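Local atomic coordinates of putative aldehyde dehydrogenase AldY (Bacillus subtilis, PDB entry 4DNG), a protein that probably oxidises aldehydes to carboxylates with NAD(+) as electron acceptor and may help protect the cell against stress from ethanol and related compounds. Residues A[50-55]-A[203-208]; A[173-178]-A[216-221]; A[261-266]-A[396-401]; A[305-310]-A[387-392]. All blocks are in the same frame, centred on the assembly; numbering follows the deposited sequence.

Contact 1 of 4, residues A[50-55]-A[203-208]; sequences FDIAQK and VLNVML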
loop_
_atom_site.group_PDB
_atom_site.type_symbol
_atom_site.label_atom_id
_atom_site.label_comp_id
_atom_site.label_asym_id
_atom_site.label_seq_id
_atom_site.Cartn_x
_atom_site.Cartn_y
_atom_site.Cartn_z
ATOM N N PHE A 50 22.717 -0.310 2.738
ATOM C CA PHE A 50 21.537 -1.050 3.175
ATOM C C PHE A 50 21.844 -2.037 4.328
ATOM O O PHE A 50 21.112 -2.070 5.316
ATOM C CB PHE A 50 20.860 -1.749 1.991
ATOM C CG PHE A 50 19.927 -0.847 1.213
ATOM C CD1 PHE A 50 18.860 -0.216 1.850
ATOM C CD2 PHE A 50 20.117 -0.622 -0.154
ATOM C CE1 PHE A 50 17.988 0.611 1.152
ATOM C CE2 PHE A 50 19.256 0.218 -0.851
ATOM C CZ PHE A 50 18.180 0.834 -0.199
ATOM N N ASP A 51 22.926 -2.811 4.185
ATOM C CA ASP A 51 23.398 -3.751 5.206
ATOM C C ASP A 51 23.641 -2.996 6.534
ATOM O O ASP A 51 23.137 -3.398 7.600
ATOM C CB ASP A 51 24.648 -4.471 4.653
ATOM C CG ASP A 51 25.440 -5.242 5.703
ATOM O OD1 ASP A 51 24.882 -5.623 6.757
ATOM O OD2 ASP A 51 26.644 -5.482 5.445
ATOM N N ILE A 52 24.386 -1.889 6.453
ATOM C CA ILE A 52 24.656 -1.032 7.596
ATOM C C ILE A 52 23.394 -0.402 8.215
ATOM O O ILE A 52 23.284 -0.290 9.443
ATOM C CB ILE A 52 25.646 0.073 7.205
ATOM C CG1 ILE A 52 27.062 -0.497 7.106
ATOM C CG2 ILE A 52 25.607 1.203 8.217
ATOM C CD1 ILE A 52 28.021 0.387 6.326
ATOM N N ALA A 53 22.453 0.021 7.368
ATOM C CA ALA A 53 21.201 0.586 7.852
ATOM C C ALA A 53 20.346 -0.443 8.624
ATOM O O ALA A 53 19.702 -0.105 9.643
ATOM C CB ALA A 53 20.420 1.214 6.705
ATOM N N GLN A 54 20.360 -1.694 8.154
ATOM C CA GLN A 54 19.637 -2.780 8.827
ATOM C C GLN A 54 20.157 -3.040 10.239
ATOM O O GLN A 54 19.370 -3.251 11.178
ATOM C CB GLN A 54 19.688 -4.069 8.018
ATOM C CG GLN A 54 18.837 -5.183 8.609
ATOM C CD GLN A 54 18.626 -6.316 7.624
ATOM O OE1 GLN A 54 17.482 -6.636 7.260
ATOM N NE2 GLN A 54 19.728 -6.924 7.173
ATOM N N LYS A 55 21.479 -3.033 10.382
ATOM C CA LYS A 55 22.078 -3.228 11.695
ATOM C C LYS A 55 21.643 -2.085 12.618
ATOM O O LYS A 55 20.981 -2.323 13.637
ATOM C CB LYS A 55 23.608 -3.360 11.622
ATOM C CG LYS A 55 24.251 -3.471 13.004
ATOM C CD LYS A 55 25.694 -3.949 12.961
ATOM C CE LYS A 55 26.024 -4.678 14.249
ATOM N NZ LYS A 55 27.221 -5.554 14.099
ATOM N N VAL A 203 22.071 5.185 10.928
ATOM C CA VAL A 203 20.615 5.440 10.908
ATOM C C VAL A 203 20.176 6.316 9.716
ATOM O O VAL A 203 19.081 6.119 9.185
ATOM C CB VAL A 203 20.081 6.011 12.242
ATOM C CG1 VAL A 203 18.613 6.387 12.113
ATOM C CG2 VAL A 203 20.243 4.993 13.356
ATOM N N LEU A 204 21.019 7.277 9.320
ATOM C CA LEU A 204 20.827 8.047 8.083
ATOM C C LEU A 204 22.001 7.911 7.121
ATOM O O LEU A 204 23.100 8.386 7.395
ATOM C CB LEU A 204 20.612 9.532 8.366
ATOM C CG LEU A 204 20.488 10.371 7.087
ATOM C CD1 LEU A 204 19.369 9.816 6.208
ATOM C CD2 LEU A 204 20.268 11.855 7.372
ATOM N N ASN A 205 21.753 7.303 5.969
ATOM C CA ASN A 205 22.782 7.173 4.972
ATOM C C ASN A 205 22.396 7.933 3.713
ATOM O O ASN A 205 21.286 7.757 3.203
ATOM C CB ASN A 205 23.021 5.693 4.700
ATOM C CG ASN A 205 23.412 4.935 5.961
ATOM O OD1 ASN A 205 24.575 4.947 6.374
ATOM N ND2 ASN A 205 22.433 4.301 6.599
ATOM N N VAL A 206 23.295 8.801 3.242
ATOM C CA VAL A 206 23.036 9.604 2.057
ATOM C C VAL A 206 23.999 9.243 0.929
ATOM O O VAL A 206 25.208 9.449 1.039
ATOM C CB VAL A 206 23.113 11.121 2.341
ATOM C CG1 VAL A 206 22.993 11.898 1.040
ATOM C CG2 VAL A 206 22.034 11.566 3.329
ATOM N N MET A 207 23.435 8.725 -0.158
ATOM C CA MET A 207 24.180 8.229 -1.301
ATOM C C MET A 207 24.326 9.253 -2.404
ATOM O O MET A 207 23.331 9.760 -2.937
ATOM C CB MET A 207 23.441 7.034 -1.881
ATOM C CG MET A 207 23.200 5.974 -0.818
ATOM S SD MET A 207 24.787 5.285 -0.299
ATOM C CE MET A 207 24.275 4.786 1.331
ATOM N N LEU A 208 25.573 9.562 -2.737
ATOM C CA LEU A 208 25.870 10.408 -3.884
ATOM C C LEU A 208 26.275 9.508 -5.029
ATOM O O LEU A 208 27.342 8.904 -5.022
ATOM C CB LEU A 208 26.965 11.420 -3.548
ATOM C CG LEU A 208 26.424 12.778 -3.116
ATOM C CD1 LEU A 208 25.477 12.645 -1.939
ATOM C CD2 LEU A 208 27.566 13.732 -2.780
#
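Ala53, on helix 43-60, and Asn205, on strand 204-206, meet through a methyl group and an amide nitrogen. Van der Waals contact is all that joins the segments directly: Ala53 CB lies 3.7 Å from Asn205 ND2, and Ile52 CG2 reaches Asn205 OD1 more loosely at 4.3 Å. The backbones come nearest just before the strand, where the CA atoms of Ala53 and Val203 are 5.8 Å apart. Asn205 has CG anti to its own carbonyl carbon (chi1 -58°), which carries the amide from the strand toward the helix.

The hydrogen bonds of that amide run to other parts of the chain. ND2 donates to the carbonyl of Gly202, with a weak second bond to Val174 O, and OD1 accepts from the backbone N of Asn12. Backbone bonds join Asn205 to Val174 and His176 of the neighbouring parallel strand 173-177, in the sheet of the dinucleotide-binding part of the aldehyde dehydrogenase fold.

A polar group thus sits in a buried helix-sheet interface with both ends satisfied. Its bonds to Gly202 and Asn12 should restrict rotation of the amide, so the helix packs apolar carbon against a group already committed elsewhere.

Contact 2 of 4, residues A[173-178]-A[216-221]; sequences SVVHKP and DGMLTN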
loop_
_atom_site.group_PDB
_atom_site.type_symbol
_atom_site.label_atom_id
_atom_site.label_comp_id
_atom_site.label_asym_id
_atom_site.label_seq_id
_atom_site.Cartn_x
_atom_site.Cartn_y
_atom_site.Cartn_z
ATOM N N SER A 173 15.619 3.321 10.053
ATOM C CA SER A 173 16.843 3.824 9.460
ATOM C C SER A 173 16.537 4.117 8.000
ATOM O O SER A 173 15.444 3.795 7.517
ATOM C CB SER A 173 17.938 2.781 9.550
ATOM O OG SER A 173 17.664 1.727 8.635
ATOM N N VAL A 174 17.495 4.700 7.284
ATOM C CA VAL A 174 17.193 5.317 5.987
ATOM C C VAL A 174 18.419 5.261 5.100
ATOM O O VAL A 174 19.520 5.668 5.499
ATOM C CB VAL A 174 16.770 6.807 6.154
ATOM C CG1 VAL A 174 16.387 7.471 4.819
ATOM C CG2 VAL A 174 15.623 6.925 7.144
ATOM N N VAL A 175 18.222 4.756 3.891
ATOM C CA VAL A 175 19.182 4.959 2.840
ATOM C C VAL A 175 18.564 5.897 1.821
ATOM O O VAL A 175 17.502 5.598 1.236
ATOM C CB VAL A 175 19.561 3.641 2.203
ATOM C CG1 VAL A 175 20.446 3.873 0.969
ATOM C CG2 VAL A 175 20.227 2.768 3.248
ATOM N N HIS A 176 19.234 7.031 1.620
ATOM C CA HIS A 176 18.661 8.156 0.877
ATOM C C HIS A 176 19.498 8.550 -0.309
ATOM O O HIS A 176 20.731 8.697 -0.184
ATOM C CB HIS A 176 18.527 9.344 1.804
ATOM C CG HIS A 176 17.881 10.530 1.156
ATOM N ND1 HIS A 176 16.652 10.473 0.609
ATOM C CD2 HIS A 176 18.334 11.832 0.970
ATOM C CE1 HIS A 176 16.345 11.659 0.080
ATOM N NE2 HIS A 176 17.372 12.493 0.313
ATOM N N LYS A 177 18.838 8.724 -1.462
ATOM C CA LYS A 177 19.501 9.102 -2.707
ATOM C C LYS A 177 18.880 10.320 -3.397
ATOM O O LYS A 177 17.810 10.203 -4.004
ATOM C CB LYS A 177 19.536 7.944 -3.705
ATOM C CG LYS A 177 20.348 8.292 -4.953
ATOM C CD LYS A 177 19.939 7.447 -6.146
ATOM C CE LYS A 177 20.527 8.014 -7.429
ATOM N NZ LYS A 177 19.885 9.314 -7.783
ATOM N N PRO A 178 19.549 11.490 -3.311
ATOM C CA PRO A 178 19.044 12.674 -3.995
ATOM C C PRO A 178 19.460 12.620 -5.426
ATOM O O PRO A 178 20.270 11.802 -5.797
ATOM C CB PRO A 178 19.798 13.834 -3.308
ATOM C CG PRO A 178 21.061 13.225 -2.784
ATOM C CD PRO A 178 20.673 11.815 -2.398
ATOM N N ASP A 216 18.727 -0.364 -10.595
ATOM C CA ASP A 216 17.540 -0.375 -9.750
ATOM C C ASP A 216 17.882 -0.631 -8.263
ATOM O O ASP A 216 16.982 -0.750 -7.425
ATOM C CB ASP A 216 16.505 -1.378 -10.284
ATOM C CG ASP A 216 15.871 -0.927 -11.601
ATOM O OD1 ASP A 216 15.643 0.300 -11.764
ATOM O OD2 ASP A 216 15.606 -1.803 -12.471
ATOM N N GLY A 217 19.180 -0.689 -7.942
ATOM C CA GLY A 217 19.678 -0.815 -6.557
ATOM C C GLY A 217 18.863 -0.262 -5.380
ATOM O O GLY A 217 18.852 -0.864 -4.309
ATOM N N MET A 218 18.177 0.872 -5.557
ATOM C CA MET A 218 17.335 1.422 -4.499
ATOM C C MET A 218 16.017 0.638 -4.361
ATOM O O MET A 218 15.285 0.805 -3.373
ATOM C CB MET A 218 17.045 2.902 -4.777
ATOM C CG MET A 218 18.269 3.821 -4.706
ATOM S SD MET A 218 18.881 3.992 -3.019
ATOM C CE MET A 218 17.581 4.871 -2.197
ATOM N N LEU A 219 15.748 -0.237 -5.339
ATOM C CA LEU A 219 14.451 -0.829 -5.528
ATOM C C LEU A 219 14.458 -2.314 -5.227
ATOM O O LEU A 219 13.516 -2.841 -4.623
ATOM C CB LEU A 219 13.988 -0.604 -6.971
ATOM C CG LEU A 219 13.953 0.807 -7.594
ATOM C CD1 LEU A 219 13.209 0.796 -8.934
ATOM C CD2 LEU A 219 13.337 1.837 -6.663
ATOM N N THR A 220 15.533 -2.975 -5.637
ATOM C CA THR A 220 15.636 -4.440 -5.677
ATOM C C THR A 220 16.187 -5.051 -4.390
ATOM O O THR A 220 16.006 -6.244 -4.111
ATOM C CB THR A 220 16.605 -4.855 -6.800
ATOM O OG1 THR A 220 16.074 -4.442 -8.064
ATOM C CG2 THR A 220 16.750 -6.359 -6.821
ATOM N N ASN A 221 16.921 -4.252 -3.630
ATOM C CA ASN A 221 17.552 -4.768 -2.458
ATOM C C ASN A 221 16.436 -5.327 -1.581
ATOM O O ASN A 221 15.420 -4.643 -1.359
ATOM C CB ASN A 221 18.357 -3.676 -1.745
ATOM C CG ASN A 221 19.260 -4.239 -0.664
ATOM O OD1 ASN A 221 18.789 -4.878 0.266
ATOM N ND2 ASN A 221 20.554 -4.010 -0.785
#
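Met218 faces the extended backbone of strand 173-177 from a short, weakly bonded helix at about 217-220; the nearest CA atoms, those of Lys177 and Met218, are 8.2 Å apart. No hydrogen bond crosses this separation, and the side chain of Met218 spans it.

Its thioether is folded, chi2 and chi3 both near -68°, and the terminal methyl ends beside the strand. CE lies 3.5 Å from Val175 O and 3.9 Å from Lys177 CB, so it touches a backbone oxygen as well as the aliphatic root of a lysine. The sulfur also touches both residues, more loosely, with SD 4.3 Å from Val175 CG1 and 4.1 Å from Lys177 CB. Although the first bond of the Lys177 side chain points at the helix, its end turns away: a bend at chi4 (-69°) brings NZ to within 3.2 Å of Pro178 O, above the carbonyl plane.

Within the dinucleotide-binding part of the fold, Met218 also packs on Ile150 of strand 135-150 and Leu46 of helix 43-60. Val175 also touches Phe50 of that helix and Met207, while Leu219 rests on helix 233-246, whose Val235 belongs to the NAD(+) site inferred by similarity.

Contact 3 of 4, residues A[261-266]-A[396-401]; sequences AVLSDA and QEAIDM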
loop_
_atom_site.group_PDB
_atom_site.type_symbol
_atom_site.label_atom_id
_atom_site.label_comp_id
_atom_site.label_asym_id
_atom_site.label_seq_id
_atom_site.Cartn_x
_atom_site.Cartn_y
_atom_site.Cartn_z
ATOM N N ALA A 261 -9.139 25.700 -10.433
ATOM C CA ALA A 261 -10.455 26.094 -10.952
ATOM C C ALA A 261 -10.931 27.395 -10.333
ATOM O O ALA A 261 -10.889 27.557 -9.118
ATOM C CB ALA A 261 -11.495 24.993 -10.764
ATOM N N VAL A 262 -11.398 28.301 -11.192
ATOM C CA VAL A 262 -11.826 29.644 -10.814
ATOM C C VAL A 262 -13.278 29.826 -11.249
ATOM O O VAL A 262 -13.574 30.081 -12.427
ATOM C CB VAL A 262 -10.919 30.717 -11.469
ATOM C CG1 VAL A 262 -11.481 32.124 -11.265
ATOM C CG2 VAL A 262 -9.500 30.615 -10.940
ATOM N N LEU A 263 -14.181 29.689 -10.285
ATOM C CA LEU A 263 -15.602 29.588 -10.574
ATOM C C LEU A 263 -16.239 30.963 -10.745
ATOM O O LEU A 263 -15.627 31.981 -10.411
ATOM C CB LEU A 263 -16.311 28.781 -9.476
ATOM C CG LEU A 263 -15.768 27.417 -9.018
ATOM C CD1 LEU A 263 -16.843 26.683 -8.224
ATOM C CD2 LEU A 263 -15.281 26.551 -10.170
ATOM N N SER A 264 -17.475 30.984 -11.254
ATOM C CA SER A 264 -18.170 32.230 -11.587
ATOM C C SER A 264 -18.254 33.251 -10.438
ATOM O O SER A 264 -18.069 34.443 -10.654
ATOM C CB SER A 264 -19.557 31.947 -12.170
ATOM O OG SER A 264 -20.290 31.045 -11.365
ATOM N N ASP A 265 -18.514 32.788 -9.223
ATOM C CA ASP A 265 -18.624 33.718 -8.099
ATOM C C ASP A 265 -17.275 34.135 -7.465
ATOM O O ASP A 265 -17.232 35.049 -6.646
ATOM C CB ASP A 265 -19.637 33.222 -7.051
ATOM C CG ASP A 265 -19.274 31.874 -6.476
ATOM O OD1 ASP A 265 -18.253 31.297 -6.907
ATOM O OD2 ASP A 265 -20.019 31.387 -5.598
ATOM N N ALA A 266 -16.182 33.483 -7.856
ATOM C CA ALA A 266 -14.854 33.778 -7.284
ATOM C C ALA A 266 -14.474 35.254 -7.240
ATOM O O ALA A 266 -14.890 36.049 -8.089
ATOM C CB ALA A 266 -13.780 33.021 -8.034
ATOM N N GLN A 396 -19.940 23.280 -13.006
ATOM C CA GLN A 396 -19.856 21.821 -13.111
ATOM C C GLN A 396 -18.827 21.326 -14.158
ATOM O O GLN A 396 -18.037 20.418 -13.868
ATOM C CB GLN A 396 -21.239 21.209 -13.356
ATOM C CG GLN A 396 -21.246 19.690 -13.343
ATOM C CD GLN A 396 -20.740 19.132 -12.033
ATOM O OE1 GLN A 396 -21.337 19.368 -10.981
ATOM N NE2 GLN A 396 -19.632 18.398 -12.083
ATOM N N GLU A 397 -18.834 21.925 -15.355
ATOM C CA GLU A 397 -17.812 21.629 -16.385
ATOM C C GLU A 397 -16.400 21.937 -15.871
ATOM O O GLU A 397 -15.490 21.109 -15.997
ATOM C CB GLU A 397 -18.096 22.388 -17.689
ATOM C CG GLU A 397 -17.082 22.150 -18.805
ATOM C CD GLU A 397 -17.479 22.804 -20.123
ATOM O OE1 GLU A 397 -17.622 24.042 -20.168
ATOM O OE2 GLU A 397 -17.639 22.077 -21.125
ATOM N N ALA A 398 -16.230 23.121 -15.279
ATOM C CA ALA A 398 -14.969 23.492 -14.628
ATOM C C ALA A 398 -14.426 22.367 -13.747
ATOM O O ALA A 398 -13.254 22.001 -13.850
ATOM C CB ALA A 398 -15.154 24.748 -13.797
ATOM N N ILE A 399 -15.288 21.848 -12.873
ATOM C CA ILE A 399 -14.950 20.756 -11.976
ATOM C C ILE A 399 -14.781 19.455 -12.765
ATOM O O ILE A 399 -13.856 18.684 -12.484
ATOM C CB ILE A 399 -16.001 20.607 -10.853
ATOM C CG1 ILE A 399 -16.271 21.965 -10.161
ATOM C CG2 ILE A 399 -15.600 19.521 -9.856
ATOM C CD1 ILE A 399 -15.079 22.673 -9.539
ATOM N N ASP A 400 -15.642 19.221 -13.764
ATOM C CA ASP A 400 -15.440 18.087 -14.687
ATOM C C ASP A 400 -14.058 18.144 -15.373
ATOM O O ASP A 400 -13.301 17.163 -15.332
ATOM C CB ASP A 400 -16.557 17.989 -15.730
ATOM C CG ASP A 400 -17.890 17.577 -15.123
ATOM O OD1 ASP A 400 -17.903 17.114 -13.958
ATOM O OD2 ASP A 400 -18.933 17.726 -15.808
ATOM N N MET A 401 -13.730 19.292 -15.970
ATOM C CA MET A 401 -12.429 19.509 -16.623
ATOM C C MET A 401 -11.233 19.283 -15.698
ATOM O O MET A 401 -10.173 18.817 -16.147
ATOM C CB MET A 401 -12.354 20.912 -17.234
ATOM C CG MET A 401 -13.205 21.101 -18.477
ATOM S SD MET A 401 -13.132 22.799 -19.077
ATOM C CE MET A 401 -13.417 22.565 -20.842
#
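Leu263 and Ile399 form an apolar helix-on-sheet contact in the second alpha/beta sheet of the aldehyde dehydrogenase fold, the part that carries the catalytic cysteine in this family. Leu263 CD2 is 3.9 Å from Ile399 CD1, and the two side chains cross at about a right angle. The same CD2 methyl also meets Ala398 CB at 4.1 Å, so one leucine branch touches neighbouring residues of helix 395-403. Ala261 adds a looser contact from the strand, its CB 4.4 Å from Ile399 CD1. In Ile399, chi1 of -50° sets CG1 anti to the carbonyl carbon, and chi2 of -58° then places CD1 beside Leu263 and Ala261.

Farther out, Phe424 of helix 418-425 packs on both Leu263 and Ile399, extending the apolar patch. Backbone bonds to Phe414 fix Ala261 and Leu263 beside strand 410-414. After the strand a type I turn runs from Leu263 to Ala266; there Ser264 OG is hydrogen-bonded to Asp395 OD2, tying the turn to the start of the helix. On that helix Gln396 NE2, also bonded to Gln427, gives a hydrogen to Asp400 OD1 at 2.9 Å, reaching the oxygen from above the carboxylate plane.

Contact 4 of 4, residues A[305-310]-A[387-392]; sequences EKFTAR and ATIIKA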
loop_
_atom_site.group_PDB
_atom_site.type_symbol
_atom_site.label_atom_id
_atom_site.label_comp_id
_atom_site.label_asym_id
_atom_site.label_seq_id
_atom_site.Cartn_x
_atom_site.Cartn_y
_atom_site.Cartn_z
ATOM N N GLU A 305 -6.623 39.189 -18.625
ATOM C CA GLU A 305 -6.003 40.515 -18.624
ATOM C C GLU A 305 -5.142 40.744 -17.386
ATOM O O GLU A 305 -3.967 41.105 -17.498
ATOM C CB GLU A 305 -7.064 41.611 -18.740
ATOM C CG GLU A 305 -7.527 41.878 -20.167
ATOM C CD GLU A 305 -6.643 42.864 -20.926
ATOM O OE1 GLU A 305 -5.400 42.822 -20.774
ATOM O OE2 GLU A 305 -7.196 43.680 -21.697
ATOM N N LYS A 306 -5.730 40.510 -16.214
ATOM C CA LYS A 306 -5.039 40.687 -14.938
ATOM C C LYS A 306 -3.855 39.740 -14.762
ATOM O O LYS A 306 -2.774 40.171 -14.344
ATOM C CB LYS A 306 -6.018 40.544 -13.770
ATOM C CG LYS A 306 -6.629 41.862 -13.343
ATOM C CD LYS A 306 -7.971 41.677 -12.665
ATOM C CE LYS A 306 -8.879 42.834 -13.039
ATOM N NZ LYS A 306 -10.206 42.701 -12.391
ATOM N N PHE A 307 -4.069 38.460 -15.079
ATOM C CA PHE A 307 -3.030 37.433 -14.950
ATOM C C PHE A 307 -1.899 37.689 -15.932
ATOM O O PHE A 307 -0.749 37.553 -15.558
ATOM C CB PHE A 307 -3.602 36.012 -15.128
ATOM C CG PHE A 307 -2.586 34.919 -14.919
ATOM C CD1 PHE A 307 -2.346 34.402 -13.645
ATOM C CD2 PHE A 307 -1.849 34.415 -15.999
ATOM C CE1 PHE A 307 -1.394 33.397 -13.449
ATOM C CE2 PHE A 307 -0.897 33.427 -15.812
ATOM C CZ PHE A 307 -0.670 32.916 -14.535
ATOM N N THR A 308 -2.237 38.065 -17.170
ATOM C CA THR A 308 -1.237 38.399 -18.195
ATOM C C THR A 308 -0.416 39.632 -17.826
ATOM O O THR A 308 0.821 39.585 -17.840
ATOM C CB THR A 308 -1.855 38.640 -19.594
ATOM O OG1 THR A 308 -2.934 39.578 -19.492
ATOM C CG2 THR A 308 -2.361 37.347 -20.199
ATOM N N ALA A 309 -1.096 40.727 -17.493
ATOM C CA ALA A 309 -0.390 41.949 -17.119
ATOM C C ALA A 309 0.597 41.667 -15.981
ATOM O O ALA A 309 1.753 42.096 -16.044
ATOM C CB ALA A 309 -1.361 43.048 -16.724
ATOM N N ARG A 310 0.143 40.922 -14.970
ATOM C CA ARG A 310 0.920 40.702 -13.746
ATOM C C ARG A 310 2.158 39.831 -14.004
ATOM O O ARG A 310 3.241 40.100 -13.473
ATOM C CB ARG A 310 0.015 40.134 -12.638
ATOM C CG ARG A 310 0.662 39.920 -11.272
ATOM C CD ARG A 310 1.008 41.212 -10.545
ATOM N NE ARG A 310 1.654 40.951 -9.254
ATOM C CZ ARG A 310 2.962 40.755 -9.074
ATOM N NH1 ARG A 310 3.802 40.788 -10.103
ATOM N NH2 ARG A 310 3.432 40.526 -7.854
ATOM N N ALA A 387 2.051 28.654 -18.386
ATOM C CA ALA A 387 0.681 28.590 -17.878
ATOM C C ALA A 387 -0.275 28.360 -19.037
ATOM O O ALA A 387 -0.019 28.807 -20.157
ATOM C CB ALA A 387 0.311 29.867 -17.126
ATOM N N THR A 388 -1.361 27.645 -18.757
ATOM C CA THR A 388 -2.384 27.346 -19.751
ATOM C C THR A 388 -3.772 27.649 -19.156
ATOM O O THR A 388 -4.146 27.122 -18.101
ATOM C CB THR A 388 -2.289 25.880 -20.240
ATOM O OG1 THR A 388 -0.949 25.591 -20.660
ATOM C CG2 THR A 388 -3.234 25.628 -21.398
ATOM N N ILE A 389 -4.517 28.518 -19.830
ATOM C CA ILE A 389 -5.815 28.948 -19.334
ATOM C C ILE A 389 -6.887 28.330 -20.206
ATOM O O ILE A 389 -6.829 28.407 -21.444
ATOM C CB ILE A 389 -5.983 30.480 -19.345
ATOM C CG1 ILE A 389 -4.654 31.208 -19.010
ATOM C CG2 ILE A 389 -7.159 30.891 -18.466
ATOM C CD1 ILE A 389 -4.377 31.488 -17.542
ATOM N N ILE A 390 -7.857 27.712 -19.538
ATOM C CA ILE A 390 -8.930 26.993 -20.188
ATOM C C ILE A 390 -10.292 27.595 -19.833
ATOM O O ILE A 390 -10.579 27.875 -18.670
ATOM C CB ILE A 390 -8.892 25.497 -19.804
ATOM C CG1 ILE A 390 -7.594 24.876 -20.322
ATOM C CG2 ILE A 390 -10.138 24.751 -20.320
ATOM C CD1 ILE A 390 -7.113 23.698 -19.508
ATOM N N LYS A 391 -11.115 27.778 -20.861
ATOM C CA LYS A 391 -12.464 28.295 -20.734
ATOM C C LYS A 391 -13.428 27.191 -20.285
ATOM O O LYS A 391 -13.412 26.091 -20.834
ATOM C CB LYS A 391 -12.906 28.860 -22.091
ATOM C CG LYS A 391 -14.197 29.670 -22.095
ATOM C CD LYS A 391 -13.970 31.065 -21.533
ATOM C CE LYS A 391 -14.826 32.122 -22.209
ATOM N NZ LYS A 391 -14.206 32.610 -23.474
ATOM N N ALA A 392 -14.260 27.501 -19.289
ATOM C CA ALA A 392 -15.390 26.648 -18.880
ATOM C C ALA A 392 -16.722 27.402 -19.036
ATOM O O ALA A 392 -16.829 28.581 -18.661
ATOM C CB ALA A 392 -15.210 26.160 -17.441
#
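Phe307, on helix 297-313, packs its ring on Ala387 and Ile389 of strand 386-392, a helix-on-sheet packing in the second alpha/beta sheet of the aldehyde dehydrogenase fold. The ring approaches both residues obliquely. Its CE2 corner lies 4.0 Å from Ala387 CB, with CZ beside it at 4.1 Å from the same methyl, while CD2 faces the isoleucine. The ring atoms CD2, CE2 and CZ therefore span two strand residues whose first side-chain bonds both point toward the helix.

Phe307 carries CG anti to the backbone N (chi1 -176°), extending the ring from the helix toward the sheet; the CA atoms of Phe307 and Ile389 are 9.9 Å apart.

Around this buried cluster, Ala275, Ile276 and Phe280 of helix 268-281 touch the Phe307 ring. Ile293 and Val367, from the flanking strands 290-296 and 362-369, touch both Phe307 and Ile389. The parent helix also packs on the isoleucine through Tyr300 and Phe303, and Lys391, an exposed residue farther along the strand, makes a cation-pi contact with Tyr300. Ile389 offers Phe307 the end of its CG1 branch, with CD1 4.2 Å from CD2 of the ring.

All four contacts are buried, though contacts 1 and 2 each include a partly exposed residue (Ile52, Lys177), whereas every touching residue in contacts 3 and 4 is buried. They form two groups on opposite sides of the chain's centre, contacts 1 and 3 about 48 Å apart between centres. Contacts 1 and 2 share one sheet, whose neighbouring strands 204-206 and 173-177 are probably bonded through His176 O and Met207 N as well. Contacts 3 and 4 share the other: strand 386-392 leads into helix 395-403, and Met401 packs on Ile390 and Lys391. An amide in contact 1 and a thioether against a carbonyl in contact 2 bring in polar atoms; contact 3 is aliphatic with aliphatic, contact 4 an aromatic ring on aliphatic methyls.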